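Local coordinates for protein ferredoxin NADP reductase (Plasmodium falciparum, PDB 3JQR) that uses its bound FAD to transfer electrons between ferredoxin and NADP(H) in the apicoplast, and may serve the last step of isoprenoid precursor synthesis, at residues 44-49 / 154-159; 15-20 / 148-153; 26-31 / 224-229. The protein carries 1 engineered substitution. All coordinates share one frame; numbering follows the deposited sequence.

Contact 1: 44-49 / 154-159; sequences GLFKYL and TGAHGY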
loop_
_atom_site.group_PDB
_atom_site.type_symbol
_atom_site.label_atom_id
_atom_site.label_comp_id
_atom_site.label_asym_id
_atom_site.label_seq_id
_atom_site.Cartn_x
_atom_site.Cartn_y
_atom_site.Cartn_z
ATOM N N GLY A 44 -6.673 -27.699 -16.698
ATOM C CA GLY A 44 -5.377 -27.628 -17.359
ATOM C C GLY A 44 -5.333 -26.513 -18.384
ATOM O O GLY A 44 -4.459 -26.483 -19.247
ATOM N N LEU A 45 -6.275 -25.584 -18.280
ATOM C CA LEU A 45 -6.391 -24.513 -19.262
ATOM C C LEU A 45 -5.636 -23.229 -18.891
ATOM O O LEU A 45 -5.297 -22.433 -19.771
ATOM C CB LEU A 45 -7.862 -24.212 -19.553
ATOM C CG LEU A 45 -8.613 -25.344 -20.258
ATOM C CD1 LEU A 45 -9.955 -24.851 -20.773
ATOM C CD2 LEU A 45 -7.778 -25.915 -21.400
ATOM N N PHE A 46 -5.376 -23.027 -17.601
ATOM C CA PHE A 46 -4.629 -21.848 -17.150
ATOM C C PHE A 46 -3.123 -22.079 -17.257
ATOM O O PHE A 46 -2.598 -23.038 -16.700
ATOM C CB PHE A 46 -5.010 -21.467 -15.716
ATOM C CG PHE A 46 -4.513 -20.108 -15.296
ATOM C CD1 PHE A 46 -5.209 -18.963 -15.650
ATOM C CD2 PHE A 46 -3.353 -19.975 -14.548
ATOM C CE1 PHE A 46 -4.758 -17.711 -15.269
ATOM C CE2 PHE A 46 -2.899 -18.726 -14.165
ATOM C CZ PHE A 46 -3.602 -17.593 -14.524
ATOM N N LYS A 47 -2.435 -21.194 -17.972
ATOM C CA LYS A 47 -1.009 -21.365 -18.246
ATOM C C LYS A 47 -0.143 -20.423 -17.414
ATOM O O LYS A 47 -0.368 -19.210 -17.401
ATOM C CB LYS A 47 -0.732 -21.149 -19.735
ATOM C CG LYS A 47 -1.271 -22.248 -20.640
ATOM C CD LYS A 47 -0.296 -23.412 -20.724
ATOM C CE LYS A 47 -0.840 -24.527 -21.598
ATOM N NZ LYS A 47 -1.980 -25.224 -20.945
ATOM N N TYR A 48 0.854 -20.979 -16.728
ATOM C CA TYR A 48 1.713 -20.168 -15.869
ATOM C C TYR A 48 3.061 -20.793 -15.544
ATOM O O TYR A 48 3.213 -22.015 -15.535
ATOM C CB TYR A 48 0.997 -19.833 -14.559
ATOM C CG TYR A 48 0.772 -21.017 -13.638
ATOM C CD1 TYR A 48 -0.292 -21.884 -13.841
ATOM C CD2 TYR A 48 1.614 -21.256 -12.556
ATOM C CE1 TYR A 48 -0.513 -22.958 -12.998
ATOM C CE2 TYR A 48 1.401 -22.336 -11.704
ATOM C CZ TYR A 48 0.335 -23.180 -11.932
ATOM O OH TYR A 48 0.109 -24.250 -11.097
ATOM N N LEU A 49 4.036 -19.928 -15.276
ATOM C CA LEU A 49 5.298 -20.340 -14.681
ATOM C C LEU A 49 5.219 -20.116 -13.176
ATOM O O LEU A 49 4.411 -19.313 -12.698
ATOM C CB LEU A 49 6.461 -19.531 -15.258
ATOM C CG LEU A 49 6.741 -19.661 -16.756
ATOM C CD1 LEU A 49 7.793 -18.654 -17.190
ATOM C CD2 LEU A 49 7.175 -21.080 -17.106
ATOM N N THR A 154 -7.922 -14.192 -14.701
ATOM C CA THR A 154 -7.165 -13.522 -15.741
ATOM C C THR A 154 -5.697 -13.867 -15.522
ATOM O O THR A 154 -5.286 -14.132 -14.394
ATOM C CB THR A 154 -7.323 -11.992 -15.646
ATOM O OG1 THR A 154 -6.574 -11.498 -14.527
ATOM C CG2 THR A 154 -8.786 -11.609 -15.476
ATOM N N GLY A 155 -4.905 -13.872 -16.590
ATOM C CA GLY A 155 -3.469 -14.108 -16.455
ATOM C C GLY A 155 -2.866 -14.947 -17.565
ATOM O O GLY A 155 -3.495 -15.169 -18.600
ATOM N N ALA A 156 -1.636 -15.411 -17.357
ATOM C CA ALA A 156 -0.886 -15.129 -16.138
ATOM C C ALA A 156 -0.330 -13.703 -16.124
ATOM O O ALA A 156 -0.250 -13.048 -17.164
ATOM C CB ALA A 156 0.242 -16.139 -15.972
ATOM N N HIS A 157 0.056 -13.231 -14.941
ATOM C CA HIS A 157 0.638 -11.899 -14.797
ATOM C C HIS A 157 1.971 -11.944 -14.057
ATOM O O HIS A 157 2.183 -12.799 -13.199
ATOM C CB HIS A 157 -0.303 -10.979 -14.017
ATOM C CG HIS A 157 -1.712 -10.977 -14.517
ATOM N ND1 HIS A 157 -2.084 -10.369 -15.697
ATOM C CD2 HIS A 157 -2.849 -11.482 -13.981
ATOM C CE1 HIS A 157 -3.384 -10.511 -15.872
ATOM N NE2 HIS A 157 -3.872 -11.183 -14.845
ATOM N N GLY A 158 2.861 -11.011 -14.381
ATOM C CA GLY A 158 4.058 -10.792 -13.573
ATOM C C GLY A 158 5.364 -11.325 -14.130
ATOM O O GLY A 158 5.388 -11.989 -15.166
ATOM N N TYR A 159 6.456 -11.035 -13.422
ATOM C CA TYR A 159 7.794 -11.472 -13.830
ATOM C C TYR A 159 8.638 -12.000 -12.662
ATOM O O TYR A 159 9.859 -12.074 -12.763
ATOM C CB TYR A 159 8.547 -10.326 -14.510
ATOM C CG TYR A 159 7.914 -9.853 -15.794
ATOM C CD1 TYR A 159 8.239 -10.441 -17.009
ATOM C CD2 TYR A 159 6.988 -8.818 -15.791
ATOM C CE1 TYR A 159 7.659 -10.010 -18.190
ATOM C CE2 TYR A 159 6.401 -8.380 -16.965
ATOM C CZ TYR A 159 6.741 -8.980 -18.160
ATOM O OH TYR A 159 6.159 -8.547 -19.332
HETATM O O HOH W 1 -3.462 -18.616 -18.203
#
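The Phe46 ring and the CB of Tyr48 meet the end of strand 150-157, where the loop that joins strands 35-41 and 53-56 packs on this strand of the antiparallel FAD-binding barrel. From Phe46 CB the side chain sets out with CG anti to the backbone N (chi1 -168°), and this carries the far end of the ring to the strand. CE1 meets Thr154 O at 3.7 Å, the carbonyl oxygen lying at the ring edge near its plane. The tip, CZ, comes obliquely to Gly155 CA at 4.0 Å and equally close to Ala156 CA. Glycine suits this spot because it has no CB to run into Phe46 CZ and the carbonyl O of Thr154; both the ring and the local backbone angles call for it. The peptide bond to Ala156 is cis. The small methyl of Ala156 points at the loop, where its CB packs 3.4 Å from Lys47 O and 4.0 Å from Tyr48 CB, while the Tyr48 hydroxyl turns to Ser107. Over one face of the Phe46 ring sits a water that accepts a hydrogen bond from Lys47 N (2.8 Å) and gives a weak one to Gly155 O. On the strand itself, Thr154 OG1 hydrogen-bonds His157 NE2 at 2.7 Å.

Contact 2: 15-20 / 148-153; sequences PLKCKI and NDDIYL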
loop_
_atom_site.group_PDB
_atom_site.type_symbol
_atom_site.label_atom_id
_atom_site.label_comp_id
_atom_site.label_asym_id
_atom_site.label_seq_id
_atom_site.Cartn_x
_atom_site.Cartn_y
_atom_site.Cartn_z
ATOM N N PRO A 15 -12.089 -13.955 -19.655
ATOM C CA PRO A 15 -11.537 -14.622 -18.485
ATOM C C PRO A 15 -11.691 -16.133 -18.571
ATOM O O PRO A 15 -12.525 -16.630 -19.328
ATOM C CB PRO A 15 -12.384 -14.067 -17.340
ATOM C CG PRO A 15 -13.700 -13.780 -17.961
ATOM C CD PRO A 15 -13.442 -13.427 -19.407
ATOM N N LEU A 16 -10.888 -16.850 -17.796
ATOM C CA LEU A 16 -10.921 -18.301 -17.791
ATOM C C LEU A 16 -11.843 -18.787 -16.680
ATOM O O LEU A 16 -11.607 -18.523 -15.502
ATOM C CB LEU A 16 -9.506 -18.856 -17.611
ATOM C CG LEU A 16 -9.242 -20.325 -17.962
ATOM C CD1 LEU A 16 -9.376 -21.225 -16.734
ATOM C CD2 LEU A 16 -10.149 -20.791 -19.096
ATOM N N LYS A 17 -12.905 -19.483 -17.067
ATOM C CA LYS A 17 -13.892 -19.972 -16.115
ATOM C C LYS A 17 -13.354 -21.192 -15.374
ATOM O O LYS A 17 -12.902 -22.154 -15.995
ATOM C CB LYS A 17 -15.193 -20.315 -16.843
ATOM C CG LYS A 17 -16.341 -20.707 -15.937
ATOM C CD LYS A 17 -17.535 -21.145 -16.761
ATOM C CE LYS A 17 -18.603 -21.784 -15.894
ATOM N NZ LYS A 17 -19.592 -22.527 -16.727
ATOM N N CYS A 18 -13.399 -21.138 -14.046
ATOM C CA CYS A 18 -12.847 -22.200 -13.212
ATOM C C CYS A 18 -13.788 -22.593 -12.086
ATOM O O CYS A 18 -14.852 -22.005 -11.908
ATOM C CB CYS A 18 -11.505 -21.773 -12.614
ATOM S SG CYS A 18 -10.278 -21.258 -13.825
ATOM N N LYS A 19 -13.369 -23.587 -11.313
ATOM C CA LYS A 19 -14.192 -24.128 -10.252
ATOM C C LYS A 19 -13.351 -24.271 -8.989
ATOM O O LYS A 19 -12.179 -24.640 -9.052
ATOM C CB LYS A 19 -14.746 -25.487 -10.685
ATOM C CG LYS A 19 -16.099 -25.859 -10.095
ATOM C CD LYS A 19 -16.875 -26.735 -11.075
ATOM C CE LYS A 19 -18.054 -27.429 -10.413
ATOM N NZ LYS A 19 -17.619 -28.554 -9.536
ATOM N N ILE A 20 -13.953 -23.960 -7.848
ATOM C CA ILE A 20 -13.307 -24.145 -6.558
ATOM C C ILE A 20 -13.520 -25.581 -6.095
ATOM O O ILE A 20 -14.659 -26.033 -5.974
ATOM C CB ILE A 20 -13.897 -23.194 -5.500
ATOM C CG1 ILE A 20 -13.592 -21.737 -5.857
ATOM C CG2 ILE A 20 -13.358 -23.528 -4.117
ATOM C CD1 ILE A 20 -12.143 -21.355 -5.679
ATOM N N ASN A 148 -16.928 -25.651 -5.225
ATOM C CA ASN A 148 -17.710 -25.926 -6.421
ATOM C C ASN A 148 -18.325 -24.677 -7.043
ATOM O O ASN A 148 -19.041 -24.765 -8.039
ATOM C CB ASN A 148 -18.798 -26.961 -6.137
ATOM C CG ASN A 148 -18.410 -28.353 -6.597
ATOM O OD1 ASN A 148 -17.326 -28.562 -7.145
ATOM N ND2 ASN A 148 -19.299 -29.315 -6.382
ATOM N N ASP A 149 -18.052 -23.518 -6.454
ATOM C CA ASP A 149 -18.530 -22.261 -7.015
ATOM C C ASP A 149 -17.651 -21.852 -8.188
ATOM O O ASP A 149 -16.451 -22.119 -8.193
ATOM C CB ASP A 149 -18.534 -21.163 -5.952
ATOM C CG ASP A 149 -19.465 -21.477 -4.797
ATOM O OD1 ASP A 149 -20.107 -22.552 -4.822
ATOM O OD2 ASP A 149 -19.558 -20.642 -3.870
ATOM N N ASP A 150 -18.248 -21.218 -9.189
ATOM C CA ASP A 150 -17.475 -20.741 -10.326
ATOM C C ASP A 150 -16.572 -19.593 -9.896
ATOM O O ASP A 150 -16.913 -18.825 -8.997
ATOM C CB ASP A 150 -18.394 -20.292 -11.462
ATOM C CG ASP A 150 -19.092 -21.456 -12.142
ATOM O OD1 ASP A 150 -18.784 -22.619 -11.813
ATOM O OD2 ASP A 150 -19.951 -21.204 -13.014
ATOM N N ILE A 151 -15.415 -19.489 -10.539
ATOM C CA ILE A 151 -14.486 -18.402 -10.279
ATOM C C ILE A 151 -13.771 -18.079 -11.581
ATOM O O ILE A 151 -13.409 -18.982 -12.334
ATOM C CB ILE A 151 -13.470 -18.778 -9.186
ATOM C CG1 ILE A 151 -12.717 -17.536 -8.704
ATOM C CG2 ILE A 151 -12.511 -19.849 -9.693
ATOM C CD1 ILE A 151 -11.928 -17.760 -7.431
ATOM N N TYR A 152 -13.578 -16.794 -11.853
ATOM C CA TYR A 152 -13.059 -16.380 -13.151
ATOM C C TYR A 152 -11.683 -15.739 -13.055
ATOM O O TYR A 152 -11.472 -14.800 -12.290
ATOM C CB TYR A 152 -14.064 -15.463 -13.849
ATOM C CG TYR A 152 -15.375 -16.159 -14.127
ATOM C CD1 TYR A 152 -16.322 -16.322 -13.123
ATOM C CD2 TYR A 152 -15.657 -16.676 -15.385
ATOM C CE1 TYR A 152 -17.519 -16.969 -13.367
ATOM C CE2 TYR A 152 -16.854 -17.326 -15.642
ATOM C CZ TYR A 152 -17.781 -17.468 -14.627
ATOM O OH TYR A 152 -18.975 -18.111 -14.869
ATOM N N LEU A 153 -10.748 -16.256 -13.846
ATOM C CA LEU A 153 -9.349 -15.870 -13.721
ATOM C C LEU A 153 -8.792 -15.166 -14.951
ATOM O O LEU A 153 -9.136 -15.496 -16.085
ATOM C CB LEU A 153 -8.489 -17.095 -13.398
ATOM C CG LEU A 153 -8.707 -17.746 -12.032
ATOM C CD1 LEU A 153 -7.900 -19.030 -11.914
ATOM C CD2 LEU A 153 -8.333 -16.779 -10.922
#
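Cys18, Ile20, Ile151 and Leu153 form the apolar centre of this pairing, in which strands 16-25 and 150-157 run antiparallel as neighbours in the barrel of the FAD-binding domain. Cys18 CB lies 3.6 Å from Ile151 CG2, and its SG, beside the backbone N (chi1 -56°), reaches along the same face to Leu153 CD1 at 3.8 Å. Ile20 adds its tip, CD1 touching Ile151 CD1 at 4.0 Å. This side is buried against Ile40 and Ile56 of the flanking strands, which suits uncharged, apolar chains, the compact Cys18 touching both Ile151 and Leu153.

Outward from the side chains comes the backbone ladder. Leu16 pairs with Leu153 and Cys18 with Ile151 as hydrogen-bonded pairs, each joined by two N-H to O=C bonds. Leu16 N to Leu153 O is the straightest, 2.8 Å and 178° at the hydrogen, in the carbonyl plane, whereas Ile151 N sits well above the plane of the Cys18 carbonyl. Ile20 N to Asp149 O (3.1 Å, 158°) carries the pairing beyond the last bridge. Lys17 with Tyr152 and Lys19 with Asp150 are the non-hydrogen-bonded pairs, their side chains on the other face.

There Lys17 and Tyr152, which also stacks on Tyr60, lie side by side pointing the same way, and the lysine comes obliquely to the ring, Lys17 CG 3.4 Å from Tyr152 CE2. Lysine suits the spot: its methylenes pack on the ring while its charge continues outward. At the outer edge Lys17 CE lies 3.2 Å from Asp150 OD2, while the Lys17 NZ to Asp150 OD2 salt bridge is long, 4.0 Å.

Contact 3: 26-31 / 224-229; sequences LVRPNS and LYLNEL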
loop_
_atom_site.group_PDB
_atom_site.type_symbol
_atom_site.label_atom_id
_atom_site.label_comp_id
_atom_site.label_asym_id
_atom_site.label_seq_id
_atom_site.Cartn_x
_atom_site.Cartn_y
_atom_site.Cartn_z
ATOM N N LEU A 26 -5.710 -21.476 6.334
ATOM C CA LEU A 26 -4.273 -21.756 6.366
ATOM C C LEU A 26 -3.613 -21.520 7.724
ATOM O O LEU A 26 -2.497 -21.983 7.962
ATOM C CB LEU A 26 -3.545 -20.937 5.301
ATOM C CG LEU A 26 -3.416 -21.581 3.924
ATOM C CD1 LEU A 26 -2.563 -20.710 3.015
ATOM C CD2 LEU A 26 -2.808 -22.968 4.069
ATOM N N VAL A 27 -4.291 -20.797 8.608
ATOM C CA VAL A 27 -3.712 -20.456 9.903
ATOM C C VAL A 27 -4.319 -21.287 11.032
ATOM O O VAL A 27 -5.441 -21.780 10.915
ATOM C CB VAL A 27 -3.871 -18.953 10.218
ATOM C CG1 VAL A 27 -3.123 -18.116 9.193
ATOM C CG2 VAL A 27 -5.343 -18.571 10.254
ATOM N N ARG A 28 -3.564 -21.450 12.115
ATOM C CA ARG A 28 -4.048 -22.157 13.298
ATOM C C ARG A 28 -4.788 -21.181 14.223
ATOM O O ARG A 28 -4.754 -19.972 14.003
ATOM C CB ARG A 28 -2.893 -22.860 14.024
ATOM C CG ARG A 28 -2.452 -24.192 13.397
ATOM C CD ARG A 28 -1.794 -24.013 12.026
ATOM N NE ARG A 28 -0.520 -23.299 12.100
ATOM C CZ ARG A 28 0.111 -22.788 11.046
ATOM N NH1 ARG A 28 -0.412 -22.908 9.832
ATOM N NH2 ARG A 28 1.264 -22.152 11.203
ATOM N N PRO A 29 -5.463 -21.701 15.261
ATOM C CA PRO A 29 -6.396 -20.880 16.044
ATOM C C PRO A 29 -5.824 -19.635 16.733
ATOM O O PRO A 29 -6.569 -18.692 16.991
ATOM C CB PRO A 29 -6.933 -21.862 17.094
ATOM C CG PRO A 29 -6.751 -23.205 16.480
ATOM C CD PRO A 29 -5.470 -23.107 15.702
ATOM N N ASN A 30 -4.533 -19.622 17.043
ATOM C CA ASN A 30 -3.955 -18.468 17.736
ATOM C C ASN A 30 -3.586 -17.313 16.804
ATOM O O ASN A 30 -3.098 -16.272 17.250
ATOM C CB ASN A 30 -2.757 -18.879 18.596
ATOM C CG ASN A 30 -3.175 -19.469 19.930
ATOM O OD1 ASN A 30 -2.772 -20.578 20.288
ATOM N ND2 ASN A 30 -3.997 -18.731 20.672
ATOM N N SER A 31 -3.828 -17.495 15.512
ATOM C CA SER A 31 -3.576 -16.431 14.550
ATOM C C SER A 31 -4.726 -15.432 14.543
ATOM O O SER A 31 -5.890 -15.822 14.574
ATOM C CB SER A 31 -3.371 -17.003 13.146
ATOM O OG SER A 31 -3.021 -15.979 12.232
ATOM N N LEU A 224 2.053 -19.315 7.037
ATOM C CA LEU A 224 1.305 -19.941 5.956
ATOM C C LEU A 224 2.114 -21.076 5.337
ATOM O O LEU A 224 3.342 -21.012 5.277
ATOM C CB LEU A 224 0.926 -18.909 4.897
ATOM C CG LEU A 224 0.263 -17.646 5.447
ATOM C CD1 LEU A 224 0.048 -16.627 4.344
ATOM C CD2 LEU A 224 -1.051 -17.980 6.149
ATOM N N TYR A 225 1.414 -22.112 4.886
ATOM C CA TYR A 225 2.050 -23.279 4.288
ATOM C C TYR A 225 3.113 -23.878 5.202
ATOM O O TYR A 225 4.153 -24.339 4.739
ATOM C CB TYR A 225 2.633 -22.934 2.911
ATOM C CG TYR A 225 1.569 -22.590 1.893
ATOM C CD1 TYR A 225 0.735 -23.570 1.379
ATOM C CD2 TYR A 225 1.389 -21.282 1.458
ATOM C CE1 TYR A 225 -0.244 -23.265 0.453
ATOM C CE2 TYR A 225 0.411 -20.966 0.532
ATOM C CZ TYR A 225 -0.403 -21.961 0.034
ATOM O OH TYR A 225 -1.380 -21.657 -0.886
ATOM N N LEU A 226 2.840 -23.881 6.503
ATOM C CA LEU A 226 3.775 -24.438 7.472
ATOM C C LEU A 226 4.136 -25.890 7.140
ATOM O O LEU A 226 5.303 -26.277 7.215
ATOM C CB LEU A 226 3.213 -24.332 8.891
ATOM C CG LEU A 226 4.146 -24.825 10.002
ATOM C CD1 LEU A 226 5.485 -24.099 9.945
ATOM C CD2 LEU A 226 3.498 -24.665 11.369
ATOM N N ASN A 227 3.134 -26.682 6.766
ATOM C CA ASN A 227 3.352 -28.082 6.391
ATOM C C ASN A 227 4.356 -28.261 5.252
ATOM O O ASN A 227 5.260 -29.091 5.342
ATOM C CB ASN A 227 2.029 -28.756 6.018
ATOM C CG ASN A 227 1.096 -28.913 7.205
ATOM O OD1 ASN A 227 -0.022 -29.411 7.069
ATOM N ND2 ASN A 227 1.552 -28.486 8.376
ATOM N N GLU A 228 4.180 -27.491 4.180
ATOM C CA GLU A 228 5.075 -27.559 3.029
ATOM C C GLU A 228 6.491 -27.150 3.416
ATOM O O GLU A 228 7.462 -27.824 3.067
ATOM C CB GLU A 228 4.569 -26.673 1.887
ATOM C CG GLU A 228 3.378 -27.238 1.124
ATOM C CD GLU A 228 2.063 -27.033 1.854
ATOM O OE1 GLU A 228 2.081 -26.453 2.960
ATOM O OE2 GLU A 228 1.012 -27.447 1.320
ATOM N N LEU A 229 6.599 -26.043 4.143
ATOM C CA LEU A 229 7.892 -25.548 4.597
ATOM C C LEU A 229 8.630 -26.573 5.454
ATOM O O LEU A 229 9.818 -26.816 5.249
ATOM C CB LEU A 229 7.727 -24.228 5.353
ATOM C CG LEU A 229 7.389 -23.019 4.477
ATOM C CD1 LEU A 229 6.982 -21.828 5.328
ATOM C CD2 LEU A 229 8.566 -22.666 3.572
HETATM O O HOH W 2 -0.078 -23.098 6.670
#
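Leu26 and Leu224 bring the two backbones nearest, CA to CA 5.9 Å, where a loop that soon folds into a type I turn from Arg28 to Ser31 passes the start of helix 226-235. A water spans the gap: it donates to Leu26 O at 3.0 Å and accepts from Leu226 N at the same distance. Leu226 N belongs to the first turn of the helix, where amides lack a carbonyl partner from a preceding turn, and the water supplies an acceptor.

Leu26 touches with both root and tip. Its CB meets Leu224 CD2 at 4.0 Å, and its CD1 rests over a face of the Tyr225 ring, 4.1 Å from the centroid and 20° off the ring normal, a CH-pi contact. Tyr225 occupies the N-cap position, and its positive phi (54°) belongs to the bend in the chain just before the helix. Val27 runs alongside Leu224 and points the same way, and Val27 CG1 meets Leu224 CD2 at 3.7 Å. Together these side chains join the two domains of the reductase, the FAD-binding barrel that supplies residues 26-31 and the NADP-binding domain with its parallel sheet that supplies the helix. The Tyr225 hydroxyl, hydrogen-bonded to Ser106 and His37, extends the link to the barrel.

Arg28 bends at chi2 (68°) and again at chi3, and its side chain crosses that of Leu226 at about a right angle. Leu226 CD2 lies over one face of the guanidinium, 3.4 Å from Arg28 NH2, a leucine branch well shaped to cover the apolar face of a cation whose N-H groups point outward at its rim. Arg28 NH2 itself donates to Ile223 O, of the residue just before 224-229.

In the fold
Contacts 1 and 2 share strand 150-157 and lie 14 Å apart, centre to centre, in the FAD-binding barrel. They touch directly: Leu45 CB packs on Leu16 CD2 at 4.1 Å, and Phe46 CE1 on Leu153 CB at 4.2 Å, so apolar packing runs on from the strand pair to the loop. Contact 3 stands on the domain boundary, its centre about 26 Å from that of contact 1 and 25 Å from that of contact 2, touching neither. The cofactor lies nearer to contacts 1 and 3: side chains come to about 7 Å from the bound FAD at Thr154 and Leu224, against about 11 Å at Leu153 in contact 2.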